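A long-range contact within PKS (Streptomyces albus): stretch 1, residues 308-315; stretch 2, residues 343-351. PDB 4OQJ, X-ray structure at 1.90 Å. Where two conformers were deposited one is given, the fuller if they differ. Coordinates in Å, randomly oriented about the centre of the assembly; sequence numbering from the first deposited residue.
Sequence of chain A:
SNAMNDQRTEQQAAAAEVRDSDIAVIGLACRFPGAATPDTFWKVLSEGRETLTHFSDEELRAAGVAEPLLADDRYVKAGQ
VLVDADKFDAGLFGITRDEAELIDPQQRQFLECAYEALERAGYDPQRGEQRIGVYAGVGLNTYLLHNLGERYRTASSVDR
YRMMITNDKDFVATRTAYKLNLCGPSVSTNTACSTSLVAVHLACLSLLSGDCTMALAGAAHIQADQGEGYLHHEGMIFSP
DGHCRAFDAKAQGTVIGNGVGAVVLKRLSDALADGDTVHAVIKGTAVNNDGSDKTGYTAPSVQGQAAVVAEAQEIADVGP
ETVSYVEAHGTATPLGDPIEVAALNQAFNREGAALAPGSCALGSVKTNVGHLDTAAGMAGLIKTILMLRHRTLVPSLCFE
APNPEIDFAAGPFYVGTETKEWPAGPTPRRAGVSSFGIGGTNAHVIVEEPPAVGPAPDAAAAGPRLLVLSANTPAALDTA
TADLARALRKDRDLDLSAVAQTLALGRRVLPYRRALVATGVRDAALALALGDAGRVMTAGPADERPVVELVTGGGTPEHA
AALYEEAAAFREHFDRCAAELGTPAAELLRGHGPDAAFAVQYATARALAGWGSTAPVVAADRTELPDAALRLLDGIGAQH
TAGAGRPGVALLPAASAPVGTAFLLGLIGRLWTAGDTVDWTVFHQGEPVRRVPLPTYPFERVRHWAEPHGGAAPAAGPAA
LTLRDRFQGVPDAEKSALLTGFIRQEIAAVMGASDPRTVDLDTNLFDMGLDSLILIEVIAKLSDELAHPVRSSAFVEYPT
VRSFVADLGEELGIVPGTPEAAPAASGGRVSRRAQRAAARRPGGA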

# COMPACT_ATOMS: atom_id res chain seq x y z
N VAL A 308 -12.37 11.56 8.44
CA VAL A 308 -10.95 11.22 8.48
C VAL A 308 -10.19 12.23 9.36
O VAL A 308 -9.24 11.87 10.05
CB VAL A 308 -10.34 11.13 7.07
CG1 VAL A 308 -9.99 12.52 6.53
CG2 VAL A 308 -9.12 10.26 7.09
N VAL A 309 -10.66 13.48 9.40
CA VAL A 309 -10.01 14.48 10.25
C VAL A 309 -10.21 14.13 11.73
O VAL A 309 -9.26 14.12 12.53
CB VAL A 309 -10.55 15.89 9.95
CG1 VAL A 309 -10.06 16.92 10.98
CG2 VAL A 309 -10.12 16.29 8.56
N ALA A 310 -11.45 13.82 12.09
CA ALA A 310 -11.76 13.43 13.46
C ALA A 310 -10.97 12.18 13.85
O ALA A 310 -10.42 12.11 14.94
CB ALA A 310 -13.27 13.20 13.62
N GLU A 311 -10.90 11.22 12.94
CA GLU A 311 -10.23 9.94 13.20
C GLU A 311 -8.75 10.15 13.45
O GLU A 311 -8.16 9.54 14.33
CB GLU A 311 -10.42 8.96 12.03
CG GLU A 311 -9.86 7.56 12.30
CD GLU A 311 -9.99 6.59 11.13
OE1 GLU A 311 -10.77 6.84 10.19
OE2 GLU A 311 -9.30 5.56 11.15
N ALA A 312 -8.14 11.03 12.67
CA ALA A 312 -6.71 11.33 12.85
C ALA A 312 -6.45 11.98 14.21
O ALA A 312 -5.50 11.62 14.91
CB ALA A 312 -6.22 12.23 11.73
N GLN A 313 -7.29 12.94 14.60
CA GLN A 313 -7.13 13.60 15.88
C GLN A 313 -7.30 12.62 17.04
O GLN A 313 -6.56 12.68 18.03
CB GLN A 313 -8.12 14.77 16.02
CG GLN A 313 -7.81 15.92 15.11
CD GLN A 313 -8.81 17.05 15.23
OE1 GLN A 313 -9.82 16.93 15.93
NE2 GLN A 313 -8.55 18.15 14.55
N GLU A 314 -8.28 11.73 16.93
CA GLU A 314 -8.54 10.75 17.98
C GLU A 314 -7.34 9.84 18.14
O GLU A 314 -6.91 9.56 19.25
CB GLU A 314 -9.79 9.93 17.68
CG GLU A 314 -11.10 10.67 17.84
CD GLU A 314 -11.35 11.12 19.27
OE1 GLU A 314 -10.76 10.54 20.21
OE2 GLU A 314 -12.15 12.07 19.45
N ILE A 315 -6.81 9.38 17.02
CA ILE A 315 -5.67 8.47 17.02
C ILE A 315 -4.44 9.16 17.62
O ILE A 315 -3.65 8.54 18.34
CB ILE A 315 -5.38 7.98 15.57
CG1 ILE A 315 -6.01 6.60 15.35
CG2 ILE A 315 -3.89 7.94 15.26
CD1 ILE A 315 -5.29 5.48 16.07
N ALA A 343 -16.48 20.48 6.46
CA ALA A 343 -16.03 19.21 7.01
C ALA A 343 -15.10 19.43 8.20
O ALA A 343 -15.21 18.74 9.21
CB ALA A 343 -15.32 18.40 5.93
N LEU A 344 -14.17 20.38 8.07
CA LEU A 344 -13.28 20.74 9.17
C LEU A 344 -14.05 21.30 10.37
O LEU A 344 -13.76 20.95 11.52
CB LEU A 344 -12.27 21.78 8.70
CG LEU A 344 -11.14 21.26 7.81
CD1 LEU A 344 -10.44 22.44 7.17
CD2 LEU A 344 -10.15 20.39 8.62
N ASN A 345 -15.02 22.17 10.10
CA ASN A 345 -15.90 22.69 11.17
C ASN A 345 -16.56 21.53 11.91
O ASN A 345 -16.55 21.48 13.14
CB ASN A 345 -16.98 23.62 10.61
CG ASN A 345 -16.48 25.02 10.30
OD1 ASN A 345 -15.39 25.42 10.70
ND2 ASN A 345 -17.28 25.79 9.57
N GLN A 346 -17.11 20.59 11.16
CA GLN A 346 -17.83 19.47 11.76
C GLN A 346 -16.87 18.64 12.62
O GLN A 346 -17.19 18.31 13.76
CB GLN A 346 -18.50 18.58 10.69
CG GLN A 346 -19.16 17.34 11.26
CD GLN A 346 -19.81 16.46 10.20
OE1 GLN A 346 -20.53 16.94 9.33
NE2 GLN A 346 -19.55 15.16 10.27
N ALA A 347 -15.70 18.32 12.08
CA ALA A 347 -14.73 17.55 12.85
C ALA A 347 -14.27 18.31 14.09
O ALA A 347 -14.19 17.74 15.18
CB ALA A 347 -13.53 17.18 11.98
N PHE A 348 -13.96 19.60 13.94
CA PHE A 348 -13.38 20.37 15.02
C PHE A 348 -14.39 20.65 16.13
O PHE A 348 -14.02 20.69 17.30
CB PHE A 348 -12.77 21.68 14.49
CG PHE A 348 -11.34 21.54 14.02
CD1 PHE A 348 -11.00 20.65 13.01
CD2 PHE A 348 -10.33 22.31 14.58
CE1 PHE A 348 -9.67 20.52 12.58
CE2 PHE A 348 -9.01 22.19 14.16
CZ PHE A 348 -8.68 21.29 13.16
N ASN A 349 -15.67 20.80 15.77
CA ASN A 349 -16.72 21.15 16.73
C ASN A 349 -17.42 19.93 17.32
O ASN A 349 -18.43 20.08 18.02
CB ASN A 349 -17.78 22.05 16.08
CG ASN A 349 -17.25 23.43 15.73
OD1 ASN A 349 -16.38 23.98 16.41
ND2 ASN A 349 -17.81 24.02 14.68
N ARG A 350 -16.92 18.74 17.04
CA ARG A 350 -17.67 17.52 17.34
C ARG A 350 -17.87 17.27 18.84
O ARG A 350 -18.82 16.59 19.23
CB ARG A 350 -16.97 16.31 16.71
CG ARG A 350 -15.66 15.89 17.38
CD ARG A 350 -14.97 14.76 16.60
NE ARG A 350 -13.74 14.31 17.26
CZ ARG A 350 -12.55 14.91 17.13
NH1 ARG A 350 -12.42 15.99 16.36
NH2 ARG A 350 -11.50 14.44 17.78
N GLU A 351 -16.99 17.82 19.68
CA GLU A 351 -17.02 17.52 21.11
C GLU A 351 -17.79 18.58 21.91
O GLU A 351 -17.66 18.67 23.13
CB GLU A 351 -15.59 17.40 21.66

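The guanidinium of R350, just past the end of the second helix, ties three backbone and side-chain groups together. R350 NH1 donates to Q313 OE1 (2.8 Å, N-H...O 168°) and also to A347 O within the same stretch (2.8 Å, 152°), while R350 NH2 donates to E314 OE2 at 3.0 Å and 169°, a hydrogen bond that is also a salt bridge. Both cross-stretch acceptors lie near the guanidinium plane, where the N-H bonds point; A310 O lies over one face instead and is already the acceptor for E314 N (2.9 Å). With chi2 and chi3 both t, the R350 chain reaches out toward the first helix, and its CD packs 3.8 Å from A310 CB.

The helices run in roughly the same direction, 37° apart, with axes approaching to 8.8 Å. Small residues mark the close point: the CA atoms of A310 and A347 are 5.1 Å apart, their CB atoms 4.3 Å.

Beside this point, V309 supplies apolar contact, its CG1 reaching A347 CB at 3.6 Å and F348 CE1 at 4.0 Å, its CG2 reaching L344 CD2 at 4.1 Å. Q313 links the two chemistries: its OE1 accepts from R350, while its NE2 sits over one face of the F348 ring, 3.3 Å from CE1.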